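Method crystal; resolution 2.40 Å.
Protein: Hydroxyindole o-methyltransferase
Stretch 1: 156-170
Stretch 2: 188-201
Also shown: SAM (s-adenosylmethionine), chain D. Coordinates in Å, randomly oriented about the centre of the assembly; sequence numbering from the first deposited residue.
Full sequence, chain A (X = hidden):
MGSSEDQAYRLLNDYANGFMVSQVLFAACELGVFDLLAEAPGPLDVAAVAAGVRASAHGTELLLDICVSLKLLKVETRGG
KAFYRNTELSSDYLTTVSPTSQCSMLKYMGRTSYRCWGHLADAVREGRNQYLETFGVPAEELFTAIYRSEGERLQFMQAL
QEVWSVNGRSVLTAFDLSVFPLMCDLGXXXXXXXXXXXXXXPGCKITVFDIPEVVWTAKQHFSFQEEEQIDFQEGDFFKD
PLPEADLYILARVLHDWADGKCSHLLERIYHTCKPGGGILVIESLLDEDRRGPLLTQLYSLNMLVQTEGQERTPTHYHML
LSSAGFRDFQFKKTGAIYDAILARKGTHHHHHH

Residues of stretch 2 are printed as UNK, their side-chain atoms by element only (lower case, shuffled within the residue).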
# COMPACT_ATOMS: atom_id res chain seq x y z
N PHE A 156 4.87 11.84 -16.18
CA PHE A 156 4.31 12.77 -15.19
C PHE A 156 3.14 13.55 -15.82
O PHE A 156 2.04 13.61 -15.26
CB PHE A 156 5.39 13.74 -14.66
CG PHE A 156 4.90 14.69 -13.58
CD1 PHE A 156 4.84 14.29 -12.25
CD2 PHE A 156 4.48 15.98 -13.91
CE1 PHE A 156 4.37 15.16 -11.26
CE2 PHE A 156 4.00 16.86 -12.92
CZ PHE A 156 3.96 16.45 -11.60
N MET A 157 3.38 14.12 -17.02
CA MET A 157 2.44 14.91 -17.80
C MET A 157 1.20 14.14 -18.21
O MET A 157 0.09 14.70 -18.16
CB MET A 157 3.13 15.48 -19.04
CG MET A 157 4.02 16.66 -18.73
SD MET A 157 4.90 17.25 -20.18
CE MET A 157 3.50 17.82 -21.21
N GLN A 158 1.37 12.86 -18.61
CA GLN A 158 0.27 11.99 -19.01
C GLN A 158 -0.54 11.64 -17.77
O GLN A 158 -1.77 11.56 -17.85
CB GLN A 158 0.80 10.69 -19.62
CG GLN A 158 1.44 10.77 -21.01
CD GLN A 158 2.15 9.46 -21.33
OE1 GLN A 158 2.96 8.94 -20.54
NE2 GLN A 158 1.86 8.87 -22.48
N ALA A 159 0.14 11.45 -16.62
CA ALA A 159 -0.46 11.07 -15.35
C ALA A 159 -1.37 12.15 -14.83
O ALA A 159 -2.54 11.89 -14.53
CB ALA A 159 0.62 10.73 -14.32
N LEU A 160 -0.86 13.38 -14.77
CA LEU A 160 -1.60 14.54 -14.27
C LEU A 160 -2.83 14.98 -15.05
O LEU A 160 -3.80 15.42 -14.43
CB LEU A 160 -0.66 15.70 -13.87
CG LEU A 160 -0.13 15.56 -12.42
CD1 LEU A 160 0.97 14.51 -12.29
CD2 LEU A 160 0.35 16.86 -11.88
N GLN A 161 -2.85 14.78 -16.38
CA GLN A 161 -3.99 15.17 -17.22
C GLN A 161 -5.27 14.37 -16.96
O GLN A 161 -6.39 14.86 -17.17
CB GLN A 161 -3.62 15.16 -18.71
CG GLN A 161 -3.61 13.81 -19.42
CD GLN A 161 -3.37 13.94 -20.91
OE1 GLN A 161 -3.28 15.05 -21.47
NE2 GLN A 161 -3.28 12.80 -21.58
N GLU A 162 -5.08 13.13 -16.48
CA GLU A 162 -6.10 12.13 -16.23
C GLU A 162 -7.22 12.52 -15.27
O GLU A 162 -8.39 12.23 -15.57
CB GLU A 162 -5.47 10.78 -15.93
CG GLU A 162 -4.83 10.18 -17.17
CD GLU A 162 -4.26 8.79 -16.98
OE1 GLU A 162 -3.89 8.45 -15.84
OE2 GLU A 162 -4.15 8.06 -17.99
N VAL A 163 -6.90 13.22 -14.15
CA VAL A 163 -7.95 13.61 -13.20
C VAL A 163 -9.00 14.57 -13.81
O VAL A 163 -10.19 14.48 -13.48
CB VAL A 163 -7.40 14.09 -11.83
CG1 VAL A 163 -6.78 15.49 -11.93
CG2 VAL A 163 -8.50 14.02 -10.75
N TRP A 164 -8.55 15.44 -14.73
CA TRP A 164 -9.43 16.41 -15.36
C TRP A 164 -10.53 15.83 -16.25
O TRP A 164 -11.57 16.46 -16.43
CB TRP A 164 -8.64 17.57 -15.96
CG TRP A 164 -7.60 18.11 -15.01
CD1 TRP A 164 -6.25 18.19 -15.23
CD2 TRP A 164 -7.81 18.56 -13.65
NE1 TRP A 164 -5.62 18.65 -14.10
CE2 TRP A 164 -6.55 18.90 -13.12
CE3 TRP A 164 -8.96 18.66 -12.82
CZ2 TRP A 164 -6.40 19.37 -11.81
CZ3 TRP A 164 -8.81 19.12 -11.52
CH2 TRP A 164 -7.54 19.47 -11.02
N SER A 165 -10.34 14.58 -16.72
CA SER A 165 -11.35 13.87 -17.51
C SER A 165 -12.58 13.53 -16.64
O SER A 165 -13.68 13.37 -17.18
CB SER A 165 -10.75 12.60 -18.10
OG SER A 165 -10.30 11.69 -17.10
N VAL A 166 -12.40 13.46 -15.31
CA VAL A 166 -13.45 13.19 -14.33
C VAL A 166 -13.81 14.42 -13.48
O VAL A 166 -14.98 14.64 -13.22
CB VAL A 166 -13.17 11.96 -13.42
CG1 VAL A 166 -13.84 10.72 -13.96
CG2 VAL A 166 -11.68 11.72 -13.24
N ASN A 167 -12.80 15.18 -13.00
CA ASN A 167 -12.97 16.33 -12.10
C ASN A 167 -13.02 17.71 -12.79
O ASN A 167 -13.41 18.68 -12.14
CB ASN A 167 -11.85 16.31 -11.03
CG ASN A 167 -12.26 16.83 -9.66
OD1 ASN A 167 -11.85 16.27 -8.63
ND2 ASN A 167 -13.03 17.93 -9.58
N GLY A 168 -12.61 17.78 -14.06
CA GLY A 168 -12.54 19.01 -14.83
C GLY A 168 -13.77 19.89 -14.83
O GLY A 168 -13.68 21.08 -14.50
N ARG A 169 -14.94 19.32 -15.20
CA ARG A 169 -16.20 20.07 -15.28
C ARG A 169 -16.65 20.72 -13.98
O ARG A 169 -17.12 21.86 -14.01
CB ARG A 169 -17.34 19.25 -15.92
CG ARG A 169 -18.30 20.12 -16.70
CD ARG A 169 -19.63 19.48 -17.04
NE ARG A 169 -20.47 20.48 -17.72
CZ ARG A 169 -21.43 21.19 -17.12
NH1 ARG A 169 -21.73 20.98 -15.84
NH2 ARG A 169 -22.11 22.09 -17.81
N SER A 170 -16.49 20.01 -12.85
CA SER A 170 -16.87 20.46 -11.50
C SER A 170 -16.15 21.78 -11.15
O SER A 170 -16.80 22.77 -10.84
CB SER A 170 -16.53 19.39 -10.45
OG SER A 170 -16.33 18.09 -10.98
N UNK A 188 0.09 24.96 -16.45
CA UNK A 188 -0.97 24.22 -17.13
C UNK A 188 -0.62 22.86 -17.69
O UNK A 188 -1.52 22.14 -18.15
N UNK A 189 0.67 22.51 -17.69
CA UNK A 189 1.17 21.22 -18.17
C UNK A 189 0.85 20.94 -19.62
O UNK A 189 1.10 21.77 -20.49
N UNK A 190 0.25 19.76 -19.87
CA UNK A 190 -0.15 19.28 -21.21
C UNK A 190 -1.33 20.07 -21.81
O UNK A 190 -1.57 19.97 -23.02
c UNK A 190 -0.48 17.80 -21.16
N UNK A 191 -2.04 20.83 -20.97
CA UNK A 191 -3.18 21.65 -21.36
C UNK A 191 -4.55 20.98 -21.32
O UNK A 191 -5.48 21.47 -21.97
N UNK A 192 -4.68 19.87 -20.57
CA UNK A 192 -5.92 19.10 -20.44
C UNK A 192 -7.05 19.95 -19.86
O UNK A 192 -8.14 20.02 -20.45
c UNK A 192 -5.68 17.88 -19.58
N UNK A 193 -6.78 20.65 -18.74
CA UNK A 193 -7.74 21.52 -18.08
C UNK A 193 -8.15 22.67 -19.02
O UNK A 193 -9.33 22.98 -19.12
c UNK A 193 -7.17 22.02 -16.74
c UNK A 193 -9.22 21.47 -15.31
c UNK A 193 -7.45 23.04 -14.49
c UNK A 193 -8.17 22.54 -15.70
N UNK A 194 -7.17 23.24 -19.76
CA UNK A 194 -7.42 24.32 -20.72
C UNK A 194 -8.31 23.84 -21.87
O UNK A 194 -9.19 24.57 -22.28
c UNK A 194 -6.12 24.85 -21.27
N UNK A 195 -8.10 22.61 -22.37
CA UNK A 195 -8.92 22.01 -23.43
C UNK A 195 -10.37 21.93 -22.96
O UNK A 195 -11.27 22.28 -23.73
c UNK A 195 -8.40 20.60 -23.80
n UNK A 195 -5.22 17.77 -26.51
c UNK A 195 -6.66 19.24 -25.09
c UNK A 195 -7.45 20.57 -25.01
c UNK A 195 -6.25 18.85 -26.50
N UNK A 196 -10.59 21.53 -21.69
CA UNK A 196 -11.90 21.41 -21.06
C UNK A 196 -12.52 22.78 -20.88
O UNK A 196 -13.70 22.97 -21.19
o UNK A 196 -15.21 19.96 -19.83
c UNK A 196 -13.09 20.57 -18.93
o UNK A 196 -13.80 18.33 -19.34
c UNK A 196 -11.79 20.67 -19.71
c UNK A 196 -14.10 19.55 -19.43
N UNK A 197 -11.72 23.73 -20.39
CA UNK A 197 -12.13 25.11 -20.16
C UNK A 197 -12.71 25.78 -21.42
O UNK A 197 -13.78 26.38 -21.36
c UNK A 197 -10.98 25.92 -19.58
s UNK A 197 -11.52 27.32 -18.57
N UNK A 198 -12.04 25.59 -22.57
CA UNK A 198 -12.44 26.11 -23.86
C UNK A 198 -13.71 25.52 -24.46
O UNK A 198 -14.44 26.23 -25.13
c UNK A 198 -10.71 28.80 -22.25
c UNK A 198 -10.12 27.00 -24.36
c UNK A 198 -11.26 26.11 -24.83
s UNK A 198 -10.58 28.74 -24.06
N UNK A 199 -14.00 24.24 -24.20
CA UNK A 199 -15.24 23.63 -24.68
C UNK A 199 -16.40 24.13 -23.81
O UNK A 199 -17.50 24.38 -24.32
c UNK A 199 -15.14 22.10 -24.64
o UNK A 199 -14.90 21.63 -23.33
N UNK A 200 -16.13 24.31 -22.50
CA UNK A 200 -17.08 24.81 -21.52
C UNK A 200 -17.40 26.29 -21.75
O UNK A 200 -18.56 26.68 -21.64
c UNK A 200 -18.21 23.00 -19.19
c UNK A 200 -15.96 23.13 -18.21
c UNK A 200 -16.74 23.25 -19.48
c UNK A 200 -16.54 24.61 -20.10
N UNK A 201 -16.37 27.10 -22.11
CA UNK A 201 -16.52 28.54 -22.37
C UNK A 201 -16.14 28.90 -23.82
O UNK A 201 -15.01 29.30 -24.11
c UNK A 201 -15.76 29.37 -21.32
c UNK A 201 -17.14 28.60 -17.29
c UNK A 201 -17.34 29.79 -19.38
o UNK A 201 -17.58 28.40 -16.01
c UNK A 201 -16.04 27.92 -17.79
c UNK A 201 -15.60 28.17 -19.09
c UNK A 201 -17.80 29.53 -18.09
c UNK A 201 -16.22 29.13 -19.90
N SAM D . -1.92 22.30 -13.55
CA SAM D . -1.63 20.90 -13.94
C SAM D . -2.60 19.82 -13.43
O SAM D . -3.19 20.02 -12.39
OXT SAM D . -2.80 18.71 -14.03
CB SAM D . -0.19 20.64 -13.57
CG SAM D . 0.05 20.57 -12.06
SD SAM D . 1.81 20.12 -11.80
CE SAM D . 1.76 19.62 -10.12
C5' SAM D . 2.61 21.73 -11.47
C4' SAM D . 2.92 22.32 -12.85
O4' SAM D . 3.65 23.51 -12.59
C3' SAM D . 3.86 21.38 -13.72
O3' SAM D . 3.33 21.19 -15.04
C2' SAM D . 5.23 22.14 -13.66
O2' SAM D . 6.11 21.99 -14.77
C1' SAM D . 4.74 23.60 -13.53
N9 SAM D . 5.78 24.49 -12.99
C8 SAM D . 6.59 24.25 -11.88
N7 SAM D . 7.38 25.26 -11.67
C5 SAM D . 7.18 26.21 -12.67
C6 SAM D . 7.74 27.46 -13.01
N6 SAM D . 8.67 28.00 -12.19
N1 SAM D . 7.24 28.15 -14.09
C2 SAM D . 6.32 27.62 -14.91
N3 SAM D . 5.79 26.42 -14.62
C4 SAM D . 6.13 25.72 -13.52
O HOH W 1 -4.00 17.48 -23.86

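Position 188 carries no atom beyond the backbone and lies out of reach of stretch 1; it is Gly-188, which opens a type II' turn closed by the bond from N of position 191 to its O (3.2 Å). Position 189 is equally bare, and its phi of 60° favours glycine: Gly-189, whose CA lies 3.8 Å from O3' of SAM. At 190 a single carbon, CB, points toward stretch 1 and sits 4.0 Å from Met-157 CE, so this is Ala-190. Position 191, again without side-chain atoms and with phi at 89°, is Gly-191, the N-cap of the following helix.

The helix begins at 192 with one carbon, CB, packed 3.5 Å from Gln-161 CB and near the edge of the Trp-164 ring; it is Ala-192. Four carbons forked at the second occupy 193, with CB over one face of the indole. This is Leu-193, and its CD1 comes within 3.6 Å of Trp-164 CD2 and 4.2 Å of Gly-168 CA. Position 194 has one carbon, far from stretch 1: Ala-194. At 195 four carbons in a row end in nitrogen, the pattern of Lys-195; its NZ donates to a water at 2.9 Å, which in turn donates weakly to Gln-161 OE1 at 3.5 Å. Three carbons, the third bearing two oxygens, mark 196 as Glu-196. Its CG lies 4.2 Å from Gly-168 C.

Position 197 holds one carbon and a sulfur and makes no contact with stretch 1; it is Cys-197. The unbranched chain of two carbons, sulfur and carbon at 198 also stays clear of it: Met-198. Position 199 has one carbon and one oxygen; as Ser-199, it donates from OG to Glu-196 O (2.8 Å). At 200 four carbons fork at the second and approach the Arg-169 guanidinium; this is Leu-200, with CD2 3.7 Å from Arg-169 NE. The six-membered carbon ring bearing an oxygen at 201 is Tyr-201.

The contact buries 528 Å² without a direct hydrogen bond between the stretches, so packing carries it. Small residues let the backbones approach, with CA atoms of Gln-161 and Ala-192 5.4 Å apart, while Leu-193 covers the indole. The axes of helices 164-170 and 192-200 are inclined at 46°, 9.8 Å apart at closest. At Gly-168 the absence of a side chain leaves room: an ideal CB would lie only 3.4 Å from Glu-196 CG. Trp-164 also donates from NE1 to OXT of SAM (2.8 Å), linking this packing to the methyl donor.

Stretch 2 (188-201) GGAGALAKECMSLY
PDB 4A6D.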